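Local coordinates for protein dihydropteroate synthase (Anaplasma phagocytophilum, PDB 6UCZ) that probably catalyses the joining of (7,8-dihydropterin-6-yl)methyl diphosphate to p-aminobenzoate to give dihydropteroate, a step of folate biosynthesis, at residues S262-L265 with A266-V270; P248-L251 with S252-D255. All blocks are in the same frame, centred on the assembly; numbering follows the deposited sequence.

Interaction 1: residues S262-L265 with A266-V270; sequences STFL and AQQQV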
ATOM      1  N   SER A 262       5.951  13.095   1.814  1.00 21.07           N
ATOM      2  CA  SER A 262       6.851  11.954   1.971  1.00 26.25           C
ATOM      3  C   SER A 262       7.993  12.273   2.933  1.00 24.62           C
ATOM      4  O   SER A 262       8.363  11.435   3.767  1.00 23.17           O
ATOM      5  CB  SER A 262       7.417  11.538   0.614  1.00 27.74           C
ATOM      6  OG  SER A 262       6.412  10.991  -0.208  1.00 22.55           O
ATOM      7  N   THR A 263       8.564  13.480   2.835  1.00 21.03           N
ATOM      8  CA  THR A 263       9.646  13.862   3.740  1.00 28.65           C
ATOM      9  C   THR A 263       9.187  13.809   5.189  1.00 25.57           C
ATOM     10  O   THR A 263       9.879  13.253   6.050  1.00 27.27           O
ATOM     11  CB  THR A 263      10.157  15.266   3.412  1.00 30.00           C
ATOM     12  OG1 THR A 263      10.585  15.326   2.049  1.00 35.54           O
ATOM     13  CG2 THR A 263      11.337  15.611   4.317  1.00 28.86           C
ATOM     14  N   PHE A 264       8.005  14.369   5.471  1.00 27.07           N
ATOM     15  CA  PHE A 264       7.466  14.352   6.829  1.00 23.60           C
ATOM     16  C   PHE A 264       7.235  12.921   7.309  1.00 25.61           C
ATOM     17  O   PHE A 264       7.586  12.561   8.441  1.00 28.55           O
ATOM     18  CB  PHE A 264       6.152  15.129   6.874  1.00 23.96           C
ATOM     19  CG  PHE A 264       5.370  14.917   8.138  1.00 25.21           C
ATOM     20  CD1 PHE A 264       5.616  15.722   9.251  1.00 37.43           C
ATOM     21  CD2 PHE A 264       4.395  13.933   8.223  1.00 29.82           C
ATOM     22  CE1 PHE A 264       4.905  15.540  10.432  1.00 35.25           C
ATOM     23  CE2 PHE A 264       3.673  13.745   9.403  1.00 29.73           C
ATOM     24  CZ  PHE A 264       3.930  14.545  10.504  1.00 29.98           C
ATOM     25  N   LEU A 265       6.602  12.104   6.473  1.00 24.32           N
ATOM     26  CA  LEU A 265       6.324  10.722   6.857  1.00 27.23           C
ATOM     27  C   LEU A 265       7.618   9.952   7.117  1.00 27.57           C
ATOM     28  O   LEU A 265       7.712   9.187   8.083  1.00 24.99           O
ATOM     29  CB  LEU A 265       5.504  10.041   5.766  1.00 18.92           C
ATOM     30  CG  LEU A 265       4.099  10.587   5.537  1.00 28.10           C
ATOM     31  CD1 LEU A 265       3.499   9.888   4.330  1.00 25.26           C
ATOM     32  CD2 LEU A 265       3.236  10.379   6.778  1.00 31.53           C
ATOM     33  N   ALA A 266       8.637  10.165   6.284  1.00 26.96           N
ATOM     34  CA  ALA A 266       9.927   9.521   6.535  1.00 25.74           C
ATOM     35  C   ALA A 266      10.512   9.965   7.874  1.00 32.56           C
ATOM     36  O   ALA A 266      11.066   9.147   8.618  1.00 27.93           O
ATOM     37  CB  ALA A 266      10.900   9.819   5.387  1.00 27.92           C
ATOM     38  N   GLN A 267      10.356  11.252   8.222  1.00 25.89           N
ATOM     39  CA  GLN A 267      10.839  11.731   9.513  1.00 26.11           C
ATOM     40  C   GLN A 267      10.126  11.070  10.689  1.00 33.81           C
ATOM     41  O   GLN A 267      10.718  10.929  11.765  1.00 40.05           O
ATOM     42  CB  GLN A 267      10.692  13.249   9.591  1.00 29.25           C
ATOM     43  CG  GLN A 267      11.622  13.970   8.660  1.00 32.04           C
ATOM     44  CD  GLN A 267      11.519  15.467   8.795  1.00 40.61           C
ATOM     45  OE1 GLN A 267      10.675  16.115   8.170  1.00 48.12           O
ATOM     46  NE2 GLN A 267      12.377  16.030   9.627  1.00 38.93           N
ATOM     47  N   GLN A 268       8.856  10.680  10.518  1.00 31.89           N
ATOM     48  CA  GLN A 268       8.095   9.943  11.518  1.00 30.96           C
ATOM     49  C   GLN A 268       8.428   8.448  11.538  1.00 32.97           C
ATOM     50  O   GLN A 268       7.720   7.682  12.207  1.00 32.87           O
ATOM     51  CB  GLN A 268       6.595  10.123  11.270  1.00 33.62           C
ATOM     52  CG  GLN A 268       6.150  11.569  11.106  1.00 36.51           C
ATOM     53  CD  GLN A 268       6.481  12.432  12.296  1.00 49.32           C
ATOM     54  OE1 GLN A 268       6.218  12.062  13.442  1.00 53.54           O
ATOM     55  NE2 GLN A 268       7.062  13.595  12.034  1.00 58.36           N
ATOM     56  N   GLN A 269       9.441   8.018  10.780  1.00 31.86           N
ATOM     57  CA  GLN A 269       9.878   6.618  10.706  1.00 37.71           C
ATOM     58  C   GLN A 269       8.803   5.693  10.145  1.00 34.04           C
ATOM     59  O   GLN A 269       8.747   4.515  10.509  1.00 33.91           O
ATOM     60  CB  GLN A 269      10.362   6.091  12.065  1.00 49.05           C
ATOM     61  CG  GLN A 269      11.509   6.891  12.667  1.00 66.31           C
ATOM     62  CD  GLN A 269      12.670   7.049  11.699  1.00 81.23           C
ATOM     63  OE1 GLN A 269      13.056   8.166  11.354  1.00 88.62           O
ATOM     64  NE2 GLN A 269      13.226   5.926  11.250  1.00 84.77           N
ATOM     65  N   VAL A 270       7.967   6.205   9.238  1.00 31.91           N
ATOM     66  CA  VAL A 270       7.033   5.339   8.529  1.00 28.49           C
ATOM     67  C   VAL A 270       7.833   4.336   7.713  1.00 28.20           C
ATOM     68  O   VAL A 270       8.800   4.698   7.033  1.00 30.80           O
ATOM     69  CB  VAL A 270       6.077   6.165   7.654  1.00 23.27           C
ATOM     70  CG1 VAL A 270       5.252   5.228   6.760  1.00 22.89           C
ATOM     71  CG2 VAL A 270       5.166   7.019   8.544  1.00 25.79           C
TER

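Interaction 2: residues P248-L251 with S252-D255; sequences PVEL and SERD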
ATOM      1  N   PRO A 248      -5.307  23.211  -2.854  1.00 54.80           N
ATOM      2  CA  PRO A 248      -5.682  23.200  -4.275  1.00 57.73           C
ATOM      3  C   PRO A 248      -4.486  22.808  -5.152  1.00 55.47           C
ATOM      4  O   PRO A 248      -3.717  23.653  -5.607  1.00 53.36           O
ATOM      5  CB  PRO A 248      -6.175  24.633  -4.522  1.00 53.60           C
ATOM      6  CG  PRO A 248      -5.474  25.455  -3.485  1.00 55.33           C
ATOM      7  CD  PRO A 248      -5.258  24.565  -2.282  1.00 46.02           C
ATOM      8  N   VAL A 249      -4.285  21.495  -5.310  1.00 56.05           N
ATOM      9  CA  VAL A 249      -3.322  20.925  -6.251  1.00 47.52           C
ATOM     10  C   VAL A 249      -4.065  19.864  -7.052  1.00 43.88           C
ATOM     11  O   VAL A 249      -4.472  18.832  -6.498  1.00 40.71           O
ATOM     12  CB  VAL A 249      -2.097  20.302  -5.558  1.00 43.45           C
ATOM     13  CG1 VAL A 249      -1.161  19.697  -6.603  1.00 39.15           C
ATOM     14  CG2 VAL A 249      -1.352  21.322  -4.701  1.00 45.56           C
ATOM     15  N   GLU A 250      -4.231  20.106  -8.350  1.00 45.93           N
ATOM     16  CA  GLU A 250      -4.924  19.154  -9.206  1.00 53.28           C
ATOM     17  C   GLU A 250      -4.079  17.899  -9.428  1.00 52.21           C
ATOM     18  O   GLU A 250      -2.848  17.900  -9.287  1.00 42.52           O
ATOM     19  CB  GLU A 250      -5.316  19.789 -10.538  1.00 62.08           C
ATOM     20  CG  GLU A 250      -4.180  20.325 -11.375  1.00 71.32           C
ATOM     21  CD  GLU A 250      -4.689  20.926 -12.669  1.00 82.58           C
ATOM     22  OE1 GLU A 250      -5.156  20.154 -13.535  1.00 86.74           O
ATOM     23  OE2 GLU A 250      -4.654  22.168 -12.806  1.00 86.37           O
ATOM     24  N   LEU A 251      -4.778  16.826  -9.804  1.00 46.68           N
ATOM     25  CA  LEU A 251      -4.198  15.487  -9.864  1.00 48.55           C
ATOM     26  C   LEU A 251      -2.896  15.435 -10.658  1.00 39.05           C
ATOM     27  O   LEU A 251      -1.927  14.806 -10.223  1.00 38.91           O
ATOM     28  CB  LEU A 251      -5.228  14.524 -10.464  1.00 48.66           C
ATOM     29  CG  LEU A 251      -4.797  13.103 -10.844  1.00 49.62           C
ATOM     30  CD1 LEU A 251      -4.227  12.355  -9.645  1.00 46.65           C
ATOM     31  CD2 LEU A 251      -5.974  12.335 -11.461  1.00 47.78           C
ATOM     32  N   SER A 252      -2.828  16.135 -11.788  1.00 42.76           N
ATOM     33  CA  SER A 252      -1.671  15.978 -12.663  1.00 43.84           C
ATOM     34  C   SER A 252      -0.396  16.586 -12.088  1.00 50.99           C
ATOM     35  O   SER A 252       0.692  16.274 -12.580  1.00 47.42           O
ATOM     36  CB  SER A 252      -1.962  16.603 -14.029  1.00 44.54           C
ATOM     37  OG  SER A 252      -2.085  18.013 -13.931  1.00 52.96           O
ATOM     38  N   GLU A 253      -0.496  17.428 -11.060  1.00 51.64           N
ATOM     39  CA  GLU A 253       0.666  18.107 -10.504  1.00 45.34           C
ATOM     40  C   GLU A 253       0.974  17.652  -9.080  1.00 45.58           C
ATOM     41  O   GLU A 253       1.652  18.363  -8.342  1.00 39.06           O
ATOM     42  CB  GLU A 253       0.450  19.620 -10.528  1.00 52.23           C
ATOM     43  CG  GLU A 253       0.067  20.164 -11.886  1.00 63.52           C
ATOM     44  CD  GLU A 253       1.117  19.861 -12.934  1.00 76.15           C
ATOM     45  OE1 GLU A 253       2.321  19.881 -12.590  1.00 78.01           O
ATOM     46  OE2 GLU A 253       0.742  19.594 -14.097  1.00 81.90           O
ATOM     47  N   ARG A 254       0.557  16.441  -8.698  1.00 38.94           N
ATOM     48  CA  ARG A 254       0.600  16.082  -7.288  1.00 24.37           C
ATOM     49  C   ARG A 254       1.882  15.388  -6.853  1.00 23.07           C
ATOM     50  O   ARG A 254       2.058  15.175  -5.646  1.00 29.67           O
ATOM     51  CB  ARG A 254      -0.596  15.200  -6.918  1.00 28.46           C
ATOM     52  CG  ARG A 254      -1.914  15.984  -6.856  1.00 26.87           C
ATOM     53  CD  ARG A 254      -3.084  15.076  -6.389  1.00 29.60           C
ATOM     54  NE  ARG A 254      -4.330  15.834  -6.322  1.00 31.07           N
ATOM     55  CZ  ARG A 254      -5.535  15.281  -6.298  1.00 39.36           C
ATOM     56  NH1 ARG A 254      -5.656  13.957  -6.345  1.00 34.59           N
ATOM     57  NH2 ARG A 254      -6.615  16.053  -6.234  1.00 35.71           N
ATOM     58  N   ASP A 255       2.785  15.040  -7.777  1.00 30.13           N
ATOM     59  CA  ASP A 255       3.976  14.296  -7.364  1.00 27.31           C
ATOM     60  C   ASP A 255       4.898  15.135  -6.468  1.00 25.72           C
ATOM     61  O   ASP A 255       5.426  14.626  -5.469  1.00 28.82           O
ATOM     62  CB  ASP A 255       4.712  13.776  -8.599  1.00 28.71           C
ATOM     63  CG  ASP A 255       4.075  12.493  -9.163  1.00 29.47           C
ATOM     64  OD1 ASP A 255       3.404  11.759  -8.401  1.00 23.67           O
ATOM     65  OD2 ASP A 255       4.219  12.230 -10.371  1.00 29.30           O
TER

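Interaction 1: residues S262-L265 with A266-V270
Ser262 O accepts the amide of Ala266 at 2.8 Å, the first of three i to i+4 bonds at the C-terminal end of helix 255-267. The hydroxyl of Ser262 is engaged away from this turn, by His238 and by Thr258 O. Thr263 O receives Gln267 N at 3.0 Å, and the side chains of the two residues run side by side, Thr263 CG2 lying 3.9 Å from Gln267 OE1. Phe264 O takes Gln268 N at 3.1 Å. The Phe264 ring, swung out by a CG anti to the backbone N (chi1 167°), is overlaid on one face by the side chain of Gln268, which bends beyond CG to fold back over it. Gln268 CG makes a CH-pi contact 3.9 Å from the ring centroid, and NE2 sits over the same face nearer CE1, with the amide plane 23° from that of the ring. Leu265 O is gripped by Val270 N at 3.2 Å and only weakly by Gln268 N, while Leu265 CB meets Val270 CG2. With Gln269 N bonded to Ala266 O and Gln269 at positive phi (63°), this is a Schellman motif, with Gln269 as the C-prime residue that ends the helix.

Interaction 2: residues P248-L251 with S252-D255
Arg254 reaches back along the chain to Val249 in a compact turn, with Leu251 and Ser252 in 3-10 conformation, that leads from the loop after strand 235-236 into helix 255-267 of the TIM-barrel fold. The side-chain bond that crosses the contact runs from Arg254 NE to Val249 O: it is 3.0 Å long and nearly straight at 168°, and the oxygen lies in the guanidinium plane, at its edge. An extended chain from CG to NE (chi2 -176°, chi3 179°) carries the donor across the turn. The backbone contributes two bonds of i to i+3 type. Glu253 N approaches Glu250 O at 3.0 Å from above the carbonyl plane, and Arg254 N bonds weakly to Leu251 O. Next to them Ser252 OG donates to Glu253 OE2 on the anti side of the carboxylate.

Van der Waals packing completes the turn. Val249 CG1 rests 3.8 Å from Arg254 CG, where the two side chains lie alongside each other and run opposite ways. Leu251 crosses Arg254 at about a right angle; its CA covers one face of the guanidinium, displaced from the middle of the group, so the group is backed on one face by Leu251 and its rotation is fixed by the bond at its edge. NH1 has a further acceptor in Arg240 O, and Phe244 and Ser245 also touch the arginine, joining this turn to the preceding part of the loop. At the end of the leucine side chain, Leu251 CD1 lies 3.9 Å from Arg254 NH1.

In the fold
Following the chain from the N terminus, strand 235-236 runs into a long loop whose last part is residues 248-254, where interaction 2 closes a short turn and delivers the chain into helix 255-267. Interaction 1 comes next, at the far end of that helix, where it turns the chain toward strand 272-275. The two are in series, neither nested nor crossing, with centres about 20 Å apart. Together they bracket the helix of one beta-alpha-beta unit. The first residue of the helix, Asp255, is tied to the loop by a salt bridge to Arg240, while the end of the helix packs against helix 278-290 and, through Leu265, against strands 235-236 and 272-275.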